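Local coordinates for protein type C neurotoxin (Clostridium botulinum, PDB 3PME) that probably binds neuronal membranes as the receptor-binding domain of a mosaic C/D botulinum neurotoxin, with gangliosides and phosphatidylethanolamine as its likely partners, at residues 237-242 and 247-252; 259-262 and 268-271; 293-298 and 304-309; 357-360 and 366-369; 373-378 and 383-388. All coordinates share one frame; numbering follows the deposited sequence.

Interaction 1: residues 237-242 and 247-252. With SO4 (sulfate ion), chain C.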
# COMPACT_ATOMS: atom_id res chain seq x y z
N TYR A 237 -5.32 8.77 -11.48
CA TYR A 237 -4.19 8.84 -10.54
C TYR A 237 -3.43 10.13 -10.70
O TYR A 237 -3.19 10.57 -11.82
CB TYR A 237 -3.20 7.70 -10.77
CG TYR A 237 -3.78 6.35 -10.49
CD1 TYR A 237 -4.02 5.93 -9.19
CD2 TYR A 237 -4.08 5.48 -11.53
CE1 TYR A 237 -4.56 4.67 -8.92
CE2 TYR A 237 -4.61 4.23 -11.28
CZ TYR A 237 -4.85 3.83 -9.98
OH TYR A 237 -5.39 2.59 -9.75
N TYR A 238 -3.03 10.72 -9.58
CA TYR A 238 -2.01 11.76 -9.64
C TYR A 238 -0.68 11.04 -9.70
O TYR A 238 -0.23 10.44 -8.70
CB TYR A 238 -2.10 12.69 -8.44
CG TYR A 238 -3.47 13.35 -8.34
CD1 TYR A 238 -3.76 14.49 -9.09
CD2 TYR A 238 -4.46 12.82 -7.52
CE1 TYR A 238 -5.02 15.09 -9.01
CE2 TYR A 238 -5.71 13.41 -7.44
CZ TYR A 238 -5.98 14.54 -8.19
OH TYR A 238 -7.22 15.12 -8.09
N MET A 239 -0.09 11.04 -10.88
CA MET A 239 1.17 10.36 -11.11
C MET A 239 2.32 11.22 -10.58
O MET A 239 2.44 12.38 -10.95
CB MET A 239 1.35 10.08 -12.60
CG MET A 239 2.65 9.39 -12.95
SD MET A 239 2.65 9.04 -14.73
CE MET A 239 4.21 8.16 -14.90
N ILE A 240 3.13 10.65 -9.70
CA ILE A 240 4.26 11.38 -9.16
C ILE A 240 5.56 10.59 -9.28
O ILE A 240 5.57 9.36 -9.28
CB ILE A 240 4.06 11.76 -7.66
CG1 ILE A 240 3.76 10.51 -6.82
CG2 ILE A 240 2.95 12.79 -7.52
CD1 ILE A 240 4.04 10.71 -5.33
N ASN A 241 6.65 11.32 -9.41
CA ASN A 241 7.96 10.75 -9.20
C ASN A 241 8.24 10.67 -7.70
O ASN A 241 7.90 11.58 -6.95
CB ASN A 241 9.01 11.61 -9.88
CG ASN A 241 10.37 10.95 -9.86
OD1 ASN A 241 11.17 11.21 -8.96
ND2 ASN A 241 10.62 10.08 -10.82
N TYR A 242 8.88 9.58 -7.29
CA TYR A 242 9.24 9.39 -5.89
C TYR A 242 9.86 10.65 -5.28
O TYR A 242 9.60 10.98 -4.12
CB TYR A 242 10.24 8.23 -5.80
CG TYR A 242 10.57 7.75 -4.42
CD1 TYR A 242 11.54 8.39 -3.65
CD2 TYR A 242 9.95 6.63 -3.89
CE1 TYR A 242 11.86 7.93 -2.39
CE2 TYR A 242 10.26 6.17 -2.63
CZ TYR A 242 11.21 6.83 -1.89
OH TYR A 242 11.52 6.36 -0.63
N ARG A 247 4.68 17.86 -6.76
CA ARG A 247 4.58 18.39 -8.12
C ARG A 247 3.56 17.62 -8.91
O ARG A 247 3.34 16.43 -8.67
CB ARG A 247 5.93 18.36 -8.83
CG ARG A 247 6.97 19.20 -8.12
CD ARG A 247 8.24 19.42 -8.92
NE ARG A 247 9.01 20.44 -8.20
CZ ARG A 247 9.07 21.72 -8.54
NH1 ARG A 247 8.50 22.19 -9.65
NH2 ARG A 247 9.77 22.55 -7.77
N TYR A 248 2.93 18.31 -9.86
CA TYR A 248 1.97 17.70 -10.78
C TYR A 248 2.49 17.82 -12.20
O TYR A 248 3.38 18.63 -12.47
CB TYR A 248 0.58 18.36 -10.65
CG TYR A 248 0.47 19.80 -11.10
CD1 TYR A 248 0.71 20.85 -10.20
CD2 TYR A 248 0.09 20.12 -12.39
CE1 TYR A 248 0.58 22.17 -10.60
CE2 TYR A 248 -0.05 21.43 -12.80
CZ TYR A 248 0.20 22.46 -11.90
OH TYR A 248 0.07 23.78 -12.28
N ILE A 249 1.94 17.01 -13.10
CA ILE A 249 2.36 17.00 -14.50
C ILE A 249 1.58 18.05 -15.28
O ILE A 249 0.35 18.07 -15.25
CB ILE A 249 2.14 15.61 -15.13
CG1 ILE A 249 2.89 14.56 -14.31
CG2 ILE A 249 2.59 15.60 -16.59
CD1 ILE A 249 2.62 13.14 -14.72
N ALA A 250 2.30 18.93 -15.97
CA ALA A 250 1.67 19.97 -16.78
C ALA A 250 2.31 20.12 -18.15
O ALA A 250 3.52 20.02 -18.29
CB ALA A 250 1.75 21.30 -16.04
N PRO A 251 1.49 20.37 -19.18
CA PRO A 251 2.07 20.68 -20.49
C PRO A 251 2.58 22.11 -20.51
O PRO A 251 1.88 23.03 -20.06
CB PRO A 251 0.88 20.53 -21.43
CG PRO A 251 -0.30 20.87 -20.60
CD PRO A 251 0.02 20.38 -19.20
N LYS A 252 3.79 22.31 -21.00
CA LYS A 252 4.34 23.65 -21.13
C LYS A 252 5.17 23.70 -22.40
O LYS A 252 6.13 22.95 -22.55
CB LYS A 252 5.21 23.98 -19.91
CG LYS A 252 5.91 25.34 -19.96
CD LYS A 252 6.57 25.63 -18.61
CE LYS A 252 7.31 26.96 -18.63
NZ LYS A 252 7.81 27.29 -17.27
S SO4 C . -1.62 23.73 -15.81
O1 SO4 C . -0.56 24.08 -14.85
O2 SO4 C . -1.96 22.32 -15.71
O3 SO4 C . -2.80 24.53 -15.51
O4 SO4 C . -1.16 24.01 -17.17
O HOH W 1 4.07 14.71 -10.80

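Interaction 2: residues 259-262 and 268-271. With SO4 (sulfate ion), chain C.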
# COMPACT_ATOMS: atom_id res chain seq x y z
N VAL A 259 5.32 20.64 -12.15
CA VAL A 259 5.06 21.95 -11.56
C VAL A 259 4.63 21.81 -10.10
O VAL A 259 3.84 20.93 -9.75
CB VAL A 259 3.93 22.64 -12.33
CG1 VAL A 259 3.54 23.96 -11.66
CG2 VAL A 259 4.32 22.85 -13.79
N GLN A 260 5.14 22.68 -9.23
CA GLN A 260 4.74 22.59 -7.83
C GLN A 260 3.29 23.01 -7.66
O GLN A 260 2.89 24.06 -8.14
CB GLN A 260 5.64 23.45 -6.94
CG GLN A 260 5.48 23.14 -5.46
CD GLN A 260 6.48 23.87 -4.61
OE1 GLN A 260 6.61 25.09 -4.68
NE2 GLN A 260 7.21 23.13 -3.79
N TYR A 261 2.50 22.17 -6.98
CA TYR A 261 1.12 22.52 -6.71
C TYR A 261 1.07 23.68 -5.73
O TYR A 261 1.94 23.82 -4.86
CB TYR A 261 0.37 21.31 -6.14
CG TYR A 261 -1.12 21.50 -5.99
CD1 TYR A 261 -1.92 21.81 -7.09
CD2 TYR A 261 -1.73 21.35 -4.76
CE1 TYR A 261 -3.29 21.97 -6.94
CE2 TYR A 261 -3.08 21.51 -4.60
CZ TYR A 261 -3.86 21.82 -5.68
OH TYR A 261 -5.21 21.98 -5.50
N SER A 262 0.05 24.52 -5.88
CA SER A 262 -0.04 25.74 -5.07
C SER A 262 -0.16 25.46 -3.57
O SER A 262 0.31 26.25 -2.77
CB SER A 262 -1.19 26.62 -5.54
OG SER A 262 -2.43 25.95 -5.37
N TYR A 268 -3.65 15.49 -3.42
CA TYR A 268 -4.50 15.49 -4.59
C TYR A 268 -4.33 16.85 -5.25
O TYR A 268 -4.83 17.86 -4.74
CB TYR A 268 -5.96 15.24 -4.23
CG TYR A 268 -6.21 13.97 -3.44
CD1 TYR A 268 -5.47 12.81 -3.68
CD2 TYR A 268 -7.19 13.93 -2.46
CE1 TYR A 268 -5.71 11.66 -2.96
CE2 TYR A 268 -7.44 12.77 -1.73
CZ TYR A 268 -6.69 11.65 -1.98
OH TYR A 268 -6.96 10.50 -1.25
N THR A 269 -3.62 16.85 -6.37
CA THR A 269 -3.14 18.09 -6.98
C THR A 269 -3.95 18.45 -8.25
O THR A 269 -5.11 18.82 -8.15
CB THR A 269 -1.63 18.02 -7.27
OG1 THR A 269 -1.36 16.89 -8.11
CG2 THR A 269 -0.83 17.86 -5.95
N LYS A 270 -3.33 18.32 -9.42
CA LYS A 270 -3.98 18.66 -10.69
C LYS A 270 -3.61 17.67 -11.80
O LYS A 270 -2.59 16.97 -11.70
CB LYS A 270 -3.54 20.06 -11.15
CG LYS A 270 -3.90 21.18 -10.21
CD LYS A 270 -3.44 22.51 -10.78
CE LYS A 270 -3.73 22.58 -12.26
NZ LYS A 270 -3.86 23.99 -12.73
N ASN A 271 -4.41 17.67 -12.86
CA ASN A 271 -4.13 16.87 -14.05
C ASN A 271 -3.87 15.38 -13.79
O ASN A 271 -2.84 14.85 -14.21
CB ASN A 271 -2.96 17.45 -14.85
CG ASN A 271 -3.16 18.92 -15.21
OD1 ASN A 271 -4.29 19.39 -15.35
ND2 ASN A 271 -2.06 19.64 -15.37
S SO4 C . -1.62 23.73 -15.81
O1 SO4 C . -0.56 24.08 -14.85
O2 SO4 C . -1.96 22.32 -15.71
O3 SO4 C . -2.80 24.53 -15.51
O4 SO4 C . -1.16 24.01 -17.17

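Interaction 3: residues 293-298 and 304-309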
# COMPACT_ATOMS: atom_id res chain seq x y z
N ILE A 293 1.07 -0.56 -21.50
CA ILE A 293 0.08 0.43 -21.12
C ILE A 293 0.27 1.74 -21.88
O ILE A 293 1.32 1.97 -22.49
CB ILE A 293 0.17 0.73 -19.61
CG1 ILE A 293 1.51 1.39 -19.28
CG2 ILE A 293 0.02 -0.55 -18.83
CD1 ILE A 293 1.63 1.86 -17.83
N MET A 294 -0.77 2.57 -21.87
CA MET A 294 -0.68 3.93 -22.37
C MET A 294 -1.20 4.85 -21.28
O MET A 294 -1.98 4.43 -20.43
CB MET A 294 -1.51 4.08 -23.64
CG MET A 294 -0.98 3.21 -24.77
SD MET A 294 -2.13 3.03 -26.13
CE MET A 294 -3.46 2.09 -25.37
N PHE A 295 -0.76 6.11 -21.28
CA PHE A 295 -1.24 7.09 -20.31
C PHE A 295 -2.10 8.11 -21.01
O PHE A 295 -1.67 8.67 -22.02
CB PHE A 295 -0.05 7.82 -19.66
CG PHE A 295 0.88 6.92 -18.89
CD1 PHE A 295 0.59 6.56 -17.59
CD2 PHE A 295 2.04 6.46 -19.48
CE1 PHE A 295 1.45 5.72 -16.89
CE2 PHE A 295 2.91 5.62 -18.78
CZ PHE A 295 2.62 5.26 -17.47
N HIS A 296 -3.31 8.34 -20.50
CA HIS A 296 -4.15 9.41 -21.03
C HIS A 296 -4.25 10.55 -20.03
O HIS A 296 -4.12 10.34 -18.83
CB HIS A 296 -5.55 8.90 -21.39
CG HIS A 296 -5.59 8.11 -22.66
ND1 HIS A 296 -6.75 7.91 -23.38
CD2 HIS A 296 -4.60 7.51 -23.37
CE1 HIS A 296 -6.49 7.19 -24.45
NE2 HIS A 296 -5.19 6.93 -24.47
N MET A 297 -4.47 11.75 -20.53
CA MET A 297 -4.72 12.90 -19.68
C MET A 297 -5.82 13.74 -20.31
O MET A 297 -5.73 14.10 -21.48
CB MET A 297 -3.47 13.76 -19.49
CG MET A 297 -3.70 14.94 -18.53
SD MET A 297 -2.33 16.13 -18.44
CE MET A 297 -1.14 15.21 -17.45
N LEU A 298 -6.86 14.03 -19.54
CA LEU A 298 -7.90 14.98 -19.95
C LEU A 298 -7.38 16.34 -19.51
O LEU A 298 -7.13 16.57 -18.31
CB LEU A 298 -9.22 14.65 -19.28
CG LEU A 298 -10.43 15.52 -19.65
CD1 LEU A 298 -10.69 15.53 -21.16
CD2 LEU A 298 -11.64 15.01 -18.89
N TYR A 304 -5.83 13.48 -24.26
CA TYR A 304 -4.56 13.29 -24.94
C TYR A 304 -3.93 11.99 -24.47
O TYR A 304 -4.25 11.51 -23.38
CB TYR A 304 -3.58 14.41 -24.57
CG TYR A 304 -4.02 15.78 -25.00
CD1 TYR A 304 -3.66 16.29 -26.24
CD2 TYR A 304 -4.81 16.57 -24.16
CE1 TYR A 304 -4.06 17.56 -26.65
CE2 TYR A 304 -5.22 17.84 -24.55
CZ TYR A 304 -4.83 18.32 -25.79
OH TYR A 304 -5.24 19.58 -26.18
N MET A 305 -3.04 11.43 -25.28
CA MET A 305 -2.18 10.36 -24.80
C MET A 305 -0.74 10.87 -24.67
O MET A 305 -0.32 11.75 -25.42
CB MET A 305 -2.23 9.13 -25.71
CG MET A 305 -1.65 9.34 -27.08
SD MET A 305 -1.77 7.83 -28.07
CE MET A 305 -0.82 6.71 -27.07
N ILE A 306 -0.01 10.36 -23.69
CA ILE A 306 1.38 10.73 -23.52
C ILE A 306 2.25 9.94 -24.47
O ILE A 306 2.12 8.71 -24.59
CB ILE A 306 1.85 10.48 -22.06
CG1 ILE A 306 1.03 11.36 -21.10
CG2 ILE A 306 3.34 10.76 -21.94
CD1 ILE A 306 1.40 11.16 -19.62
N ILE A 307 3.15 10.63 -25.17
CA ILE A 307 4.09 9.96 -26.04
C ILE A 307 5.51 10.40 -25.74
O ILE A 307 5.71 11.46 -25.16
CB ILE A 307 3.80 10.23 -27.53
CG1 ILE A 307 3.92 11.73 -27.84
CG2 ILE A 307 2.42 9.70 -27.89
CD1 ILE A 307 4.00 12.06 -29.35
N ARG A 308 6.46 9.56 -26.11
CA ARG A 308 7.87 9.93 -26.09
C ARG A 308 8.17 10.82 -27.29
O ARG A 308 7.65 10.58 -28.38
CB ARG A 308 8.72 8.66 -26.17
CG ARG A 308 10.10 8.78 -25.57
CD ARG A 308 11.03 7.74 -26.18
NE ARG A 308 11.48 8.22 -27.48
CZ ARG A 308 12.25 7.55 -28.32
NH1 ARG A 308 12.60 8.11 -29.47
NH2 ARG A 308 12.68 6.32 -28.03
N ASP A 309 9.00 11.84 -27.10
CA ASP A 309 9.49 12.62 -28.23
C ASP A 309 10.44 11.74 -29.05
O ASP A 309 11.13 10.87 -28.50
CB ASP A 309 10.23 13.87 -27.72
CG ASP A 309 10.28 14.98 -28.73
OD1 ASP A 309 9.91 14.76 -29.90
OD2 ASP A 309 10.70 16.10 -28.36
O HOH W 2 0.62 6.73 -23.61

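Interaction 4: residues 357-360 and 366-369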
# COMPACT_ATOMS: atom_id res chain seq x y z
N GLN A 357 8.60 1.01 -11.91
CA GLN A 357 9.39 1.60 -12.99
C GLN A 357 8.65 1.48 -14.32
O GLN A 357 7.86 0.55 -14.52
CB GLN A 357 10.78 0.96 -13.05
CG GLN A 357 11.61 1.31 -11.82
CD GLN A 357 12.87 0.48 -11.67
OE1 GLN A 357 12.87 -0.74 -11.87
NE2 GLN A 357 13.96 1.15 -11.29
N ILE A 358 8.90 2.41 -15.22
CA ILE A 358 8.16 2.49 -16.47
C ILE A 358 9.18 2.54 -17.59
O ILE A 358 10.14 3.30 -17.54
CB ILE A 358 7.27 3.74 -16.51
CG1 ILE A 358 6.25 3.70 -15.37
CG2 ILE A 358 6.55 3.84 -17.85
CD1 ILE A 358 5.63 5.05 -15.08
N PHE A 359 8.97 1.69 -18.59
CA PHE A 359 9.93 1.50 -19.67
C PHE A 359 9.25 1.67 -21.01
O PHE A 359 8.04 1.53 -21.13
CB PHE A 359 10.53 0.10 -19.61
CG PHE A 359 11.22 -0.19 -18.31
CD1 PHE A 359 12.55 0.14 -18.13
CD2 PHE A 359 10.53 -0.78 -17.26
CE1 PHE A 359 13.20 -0.12 -16.93
CE2 PHE A 359 11.17 -1.03 -16.05
CZ PHE A 359 12.50 -0.70 -15.89
N SER A 360 10.06 1.96 -22.02
CA SER A 360 9.59 1.94 -23.40
C SER A 360 10.60 1.17 -24.24
O SER A 360 11.81 1.26 -24.01
CB SER A 360 9.45 3.36 -23.94
OG SER A 360 9.32 3.35 -25.35
N THR A 366 14.27 2.53 -23.27
CA THR A 366 14.38 3.64 -22.33
C THR A 366 13.65 3.34 -21.03
O THR A 366 12.81 2.42 -20.95
CB THR A 366 13.80 4.94 -22.89
OG1 THR A 366 12.43 4.75 -23.22
CG2 THR A 366 14.57 5.40 -24.15
N MET A 367 13.96 4.14 -20.02
CA MET A 367 13.29 4.07 -18.74
C MET A 367 12.89 5.48 -18.37
O MET A 367 13.64 6.42 -18.60
CB MET A 367 14.22 3.52 -17.65
CG MET A 367 13.53 3.38 -16.30
SD MET A 367 14.53 2.64 -14.99
CE MET A 367 15.81 3.84 -14.88
N LEU A 368 11.70 5.65 -17.79
CA LEU A 368 11.30 6.98 -17.37
C LEU A 368 11.95 7.37 -16.05
O LEU A 368 12.01 6.57 -15.10
CB LEU A 368 9.78 7.09 -17.23
CG LEU A 368 8.96 6.77 -18.47
CD1 LEU A 368 7.51 7.18 -18.24
CD2 LEU A 368 9.53 7.48 -19.67
N LEU A 369 12.46 8.60 -15.99
CA LEU A 369 12.89 9.15 -14.71
C LEU A 369 12.55 10.64 -14.63
O LEU A 369 12.08 11.23 -15.61
CB LEU A 369 14.37 8.88 -14.45
CG LEU A 369 15.39 9.35 -15.48
CD1 LEU A 369 15.64 10.84 -15.38
CD2 LEU A 369 16.71 8.61 -15.27
O HOH W 3 10.97 4.17 -14.28
O HOH W 4 11.91 4.28 -25.96

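Interaction 5: residues 373-378 and 383-388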
# COMPACT_ATOMS: atom_id res chain seq x y z
N TYR A 373 16.28 19.15 -15.85
CA TYR A 373 16.89 19.18 -17.17
C TYR A 373 16.62 20.51 -17.84
O TYR A 373 15.89 21.36 -17.30
CB TYR A 373 16.27 18.07 -18.05
CG TYR A 373 16.82 16.69 -17.79
CD1 TYR A 373 18.04 16.29 -18.32
CD2 TYR A 373 16.10 15.76 -17.04
CE1 TYR A 373 18.54 15.02 -18.10
CE2 TYR A 373 16.60 14.48 -16.82
CZ TYR A 373 17.82 14.12 -17.34
OH TYR A 373 18.34 12.86 -17.14
N LYS A 374 17.20 20.69 -19.02
CA LYS A 374 16.80 21.75 -19.94
C LYS A 374 16.04 21.06 -21.06
O LYS A 374 16.65 20.64 -22.05
CB LYS A 374 18.03 22.46 -20.49
CG LYS A 374 18.85 23.21 -19.43
CD LYS A 374 20.16 23.69 -20.02
CE LYS A 374 20.88 24.64 -19.09
NZ LYS A 374 21.17 23.97 -17.81
N PRO A 375 14.72 20.88 -20.90
CA PRO A 375 13.99 19.94 -21.77
C PRO A 375 13.52 20.51 -23.11
O PRO A 375 13.11 19.72 -23.96
CB PRO A 375 12.78 19.56 -20.91
CG PRO A 375 12.51 20.82 -20.10
CD PRO A 375 13.89 21.38 -19.79
N TRP A 376 13.57 21.83 -23.29
CA TRP A 376 13.17 22.43 -24.56
C TRP A 376 14.39 22.65 -25.44
O TRP A 376 15.33 23.32 -25.03
CB TRP A 376 12.44 23.76 -24.35
CG TRP A 376 11.20 23.66 -23.52
CD1 TRP A 376 9.96 23.29 -23.96
CD2 TRP A 376 11.07 23.93 -22.13
NE1 TRP A 376 9.07 23.32 -22.92
CE2 TRP A 376 9.73 23.70 -21.78
CE3 TRP A 376 11.97 24.34 -21.13
CZ2 TRP A 376 9.25 23.88 -20.48
CZ3 TRP A 376 11.50 24.51 -19.85
CH2 TRP A 376 10.15 24.28 -19.54
N ARG A 377 14.36 22.12 -26.66
CA ARG A 377 15.51 22.19 -27.54
C ARG A 377 15.90 23.64 -27.84
O ARG A 377 17.08 23.95 -28.00
CB ARG A 377 15.23 21.45 -28.86
CG ARG A 377 15.39 19.94 -28.75
CD ARG A 377 15.21 19.25 -30.11
NE ARG A 377 13.81 19.27 -30.52
CZ ARG A 377 12.92 18.35 -30.15
NH1 ARG A 377 13.27 17.34 -29.37
NH2 ARG A 377 11.66 18.46 -30.57
N PHE A 378 14.92 24.53 -27.88
CA PHE A 378 15.19 25.92 -28.24
C PHE A 378 15.68 26.76 -27.06
O PHE A 378 15.90 27.96 -27.22
CB PHE A 378 13.92 26.55 -28.81
CG PHE A 378 12.76 26.52 -27.86
CD1 PHE A 378 12.61 27.51 -26.90
CD2 PHE A 378 11.82 25.50 -27.92
CE1 PHE A 378 11.54 27.49 -26.02
CE2 PHE A 378 10.75 25.47 -27.04
CZ PHE A 378 10.61 26.46 -26.09
N ALA A 383 13.96 22.91 -15.93
CA ALA A 383 12.65 22.49 -15.44
C ALA A 383 12.76 21.11 -14.81
O ALA A 383 13.59 20.31 -15.22
CB ALA A 383 11.64 22.45 -16.60
N TYR A 384 11.93 20.84 -13.81
CA TYR A 384 11.78 19.47 -13.33
C TYR A 384 11.00 18.74 -14.42
O TYR A 384 9.91 19.18 -14.79
CB TYR A 384 11.01 19.44 -12.01
CG TYR A 384 11.73 20.05 -10.83
CD1 TYR A 384 11.75 21.42 -10.64
CD2 TYR A 384 12.34 19.23 -9.88
CE1 TYR A 384 12.40 21.97 -9.53
CE2 TYR A 384 12.99 19.77 -8.78
CZ TYR A 384 13.00 21.15 -8.62
OH TYR A 384 13.64 21.69 -7.52
N THR A 385 11.57 17.66 -14.94
CA THR A 385 11.06 17.08 -16.18
C THR A 385 11.00 15.56 -16.09
O THR A 385 11.97 14.92 -15.67
CB THR A 385 11.98 17.44 -17.37
OG1 THR A 385 12.25 18.85 -17.37
CG2 THR A 385 11.34 17.03 -18.70
N PRO A 386 9.85 14.97 -16.46
CA PRO A 386 9.81 13.52 -16.68
C PRO A 386 10.38 13.24 -18.07
O PRO A 386 9.95 13.87 -19.05
CB PRO A 386 8.32 13.20 -16.63
CG PRO A 386 7.66 14.45 -17.22
CD PRO A 386 8.58 15.62 -16.82
N VAL A 387 11.34 12.33 -18.15
CA VAL A 387 12.03 12.03 -19.41
C VAL A 387 12.18 10.54 -19.58
O VAL A 387 12.16 9.79 -18.61
CB VAL A 387 13.44 12.69 -19.48
CG1 VAL A 387 13.34 14.21 -19.59
CG2 VAL A 387 14.30 12.28 -18.29
N ALA A 388 12.35 10.10 -20.83
CA ALA A 388 12.73 8.73 -21.13
C ALA A 388 14.21 8.71 -21.47
O ALA A 388 14.66 9.46 -22.36
CB ALA A 388 11.90 8.21 -22.31

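Interaction 1: residues 237-242 and 247-252
Met239 and Ile249 carry the direct contact between 237-242 and 247-252, two strands that share no hydrogen bond and lie 6.9 Å apart even at their nearest alpha carbons, Ile240 CA and Tyr248 CA. The methyl end of Ile249 is the probe: CD1 rests 3.9 Å from Met239 CB and slants across the start of the thioether chain, with CG and SD of Met239 only slightly farther from it. Met239 runs fully extended, its CG trans to the backbone N (chi1 180°), which carries the sulfur away from its own strand and on toward Phe295. On the Ile249 side the hydrophobic layer is continued by Leu256, Leu258 and Met297. A second, lighter touch is made by Ile240, whose CG2 branch meets the carbonyl of Arg247, with 3.8 Å between CG2 and O.

Between the two segments one water bridges the backbones. It donates to Met239 O and to Arg247 O, each at 2.8 Å from the water oxygen. Tyr248 turns to another task: its OH gives a 2.7 Å hydrogen bond to O1 of a sulfate, which lies at the ring edge, close to the ring plane. Asn271, Lys270 and Tyr299 complete the grip on this anion, probably acquired from the crystallisation liquor.

The pairing partners of the two strands lie elsewhere, in 403-406 and 255-260. Their junction thus combines a small apolar contact with a water that satisfies two carbonyls, neither of which could donate to the other.

Interaction 2: residues 259-262 and 268-271
The backbone of 259-262 leaves its strand at Tyr261 and passes the irregular 268-271 without a hydrogen bond between them, Tyr261 CA and Thr269 CA being 6.2 Å apart. The contact is instead made by the Tyr261 ring, which lies over the chain at Thr269. Thr269 CA sits almost exactly above the ring centre, 3.8 Å from the centroid and 7° off the normal, a CH-pi contact. Thr269 CG2 reaches in near the root of the ring, 3.7 Å from Tyr261 CG, while Ser262 OG lies over the opposite face.

Lys270 crosses the tyrosine at about a right angle, its CG 3.4 Å from Tyr261 CE1. A bend at the third torsion (chi3 43°) then turns the chain from the ring toward a sulfate, and NZ donates to its O3 at 3.0 Å. Asn271 ND2 holds the same ion through O2 at 2.7 Å, with a fairly straight N-H...O angle of 165°, and also bonds to Ile249 O. Tyr261 OH is held by Lys266 and His416, the latter from the expression tag.

Lysine methylenes thus pack along the rim of the Tyr261 ring while the ammonium serves an anion. With Tyr248 and Tyr299 completing the site, the pocket probably suits negatively charged groups.

Interaction 3: residues 293-298 and 304-309
Met294 opens the contact from strand 293-298, its SD lying 4.0 Å from Met305 CE as the two thioether chains meet at a slant, both bent at their last torsion. At Phe295 the backbone takes over: its carbonyl accepts from Ile306 N at 2.9 Å with an N-H...O angle of 164°, and also receives a CA-H...O contact from Met305 CA. Phe295 CB meets Ile306 CD1 at 3.6 Å, so that the isoleucine tip packs beside the root of the aromatic side chain. A water accepts from Phe295 N and donates to Ile306 O, extending the ladder where the strands splay.

His296 faces Met305 in an antiparallel non-hydrogen-bonded pair. The imidazole crosses the methionine at a slant, CD2 of His296 being 3.7 Å from Met305 CB, and its ND1 is engaged by Glu303. Met297 then forms the hydrogen-bonded pair with Tyr304, through two reciprocal bonds of 2.9 Å, Met297 N to Tyr304 O and Tyr304 N to Met297 O. The Tyr304 ring presents its edge to that same Met297 carbonyl.

The segments run antiparallel with a strong twist, 133° between their directions. This beta hairpin of the trefoil-family domain is embedded in a larger antiparallel sheet: strands 273-277 and 343-347 pair with 292-299, while 326-332 pairs with 302-308, bonding to Met305 and Ile307.

Interaction 4: residues 357-360 and 366-369
Phe359 and Met367 run alongside each other in the same direction from a non-hydrogen-bonded pair of the hairpin 356-360 and 366-373. Met367 CG comes within 3.6 Å of Phe359 CE1, and the sulfur stands obliquely to the ring, 4.6 Å from SD to the centroid and 53° off the normal: a Met-aromatic contact. Met367 reaches it with CG trans to its backbone N (chi1 -178°), which lays the chain along the phenyl group.

On the opposite side of the hairpin, with Ser360 and Thr366, Ile358 CG2 presses against Leu368 CD1 at 3.5 Å, tighter than usual for two carbons. Ser360 and Thr366 keep their hydroxyls apart but share a water, each oxygen (OG and OG1) 2.8 Å from it; Ser360 OG is also bonded to Phe362 N.

The backbone fixes these positions. Leu368 N binds Ile358 O in a nearly linear bond of 2.8 Å, N-H...O 172°, and Ser360 and Thr366 bond reciprocally. In that pair Thr366 N approaches Ser360 O in the carbonyl plane, whereas Ser360 N reaches Thr366 O from above its plane. Another water joins Ile358 N to Leu368 O.

Farther out, Tyr392 packs on both Phe359 and Met367, Trp403 lies against Ile358 and takes Leu368 O through its NE1, and Gln357 NE2 is anchored on Leu396 and Ser401.

Chemically, Phe359's face holds ring and sulfur; the other combines the Ile358-Leu368 contact with water-linked hydroxyls. Backbone N and O of Ile358, Ser360, Thr366 and Leu368 are paired across the hairpin, directly or through water.

Interaction 5: residues 373-378 and 383-388
Pro375 is the bump that fills the dip beside Ala383 and Thr385: its CG lies 3.4 Å from Thr385 OG1 and 4.0 Å from Ala383 CB, and its CB rests near Thr385 CG2. The indole of Trp376 closes in beside it, CH2 lying 3.8 Å from the small Ala383 methyl, while Pro375 CG covers part of one face of that same indole. The alanine methyl sits over the groove where the proline ring meets the far rim of the indole, whose NE1 is tied to Lys252 O.

Here the hairpin of strands 366-373 and 383-389, part of the trefoil-family domain, reaches its last rung. Tyr373 and Ala383 form an antiparallel hydrogen-bonded pair, with Tyr373 N to Ala383 O at 3.0 Å and Ala383 N to Tyr373 O at 2.8 Å, before the chain turns off; the touching parts run 91° apart. Ala383 O also receives Thr385 OG1, from well above its carbonyl plane.

Farther along the strand, the Tyr373 ring slants across Val387. With CG1 of the valine trans to the carbonyl carbon (chi1 -69°), it is Val387 CG2 that forms the knob against the ring, 3.5 Å from Tyr373 CE2. Val326 flanks both residues.

In the fold
All five contacts belong to the C-terminal, trefoil-family part of the chain. Interactions 1 and 2, with centres about 7 Å apart, are stitched by strands 247-252 and 255-260 and share the sulfate. Interactions 3, 4 and 5 reach one large antiparallel sheet; Leu369 O to Val387 N, 2.9 Å, joins 4 to 5, and the salt bridge Asp309 OD2 to Arg377 NH1, 3.0 Å, joins 3 to 5. Met239 of interaction 1 reaches in between interactions 3 and 4, touching Phe295 and Ile358. Interaction 4 lies farthest from the sulfate-linked interaction 2, about 22 Å between centres.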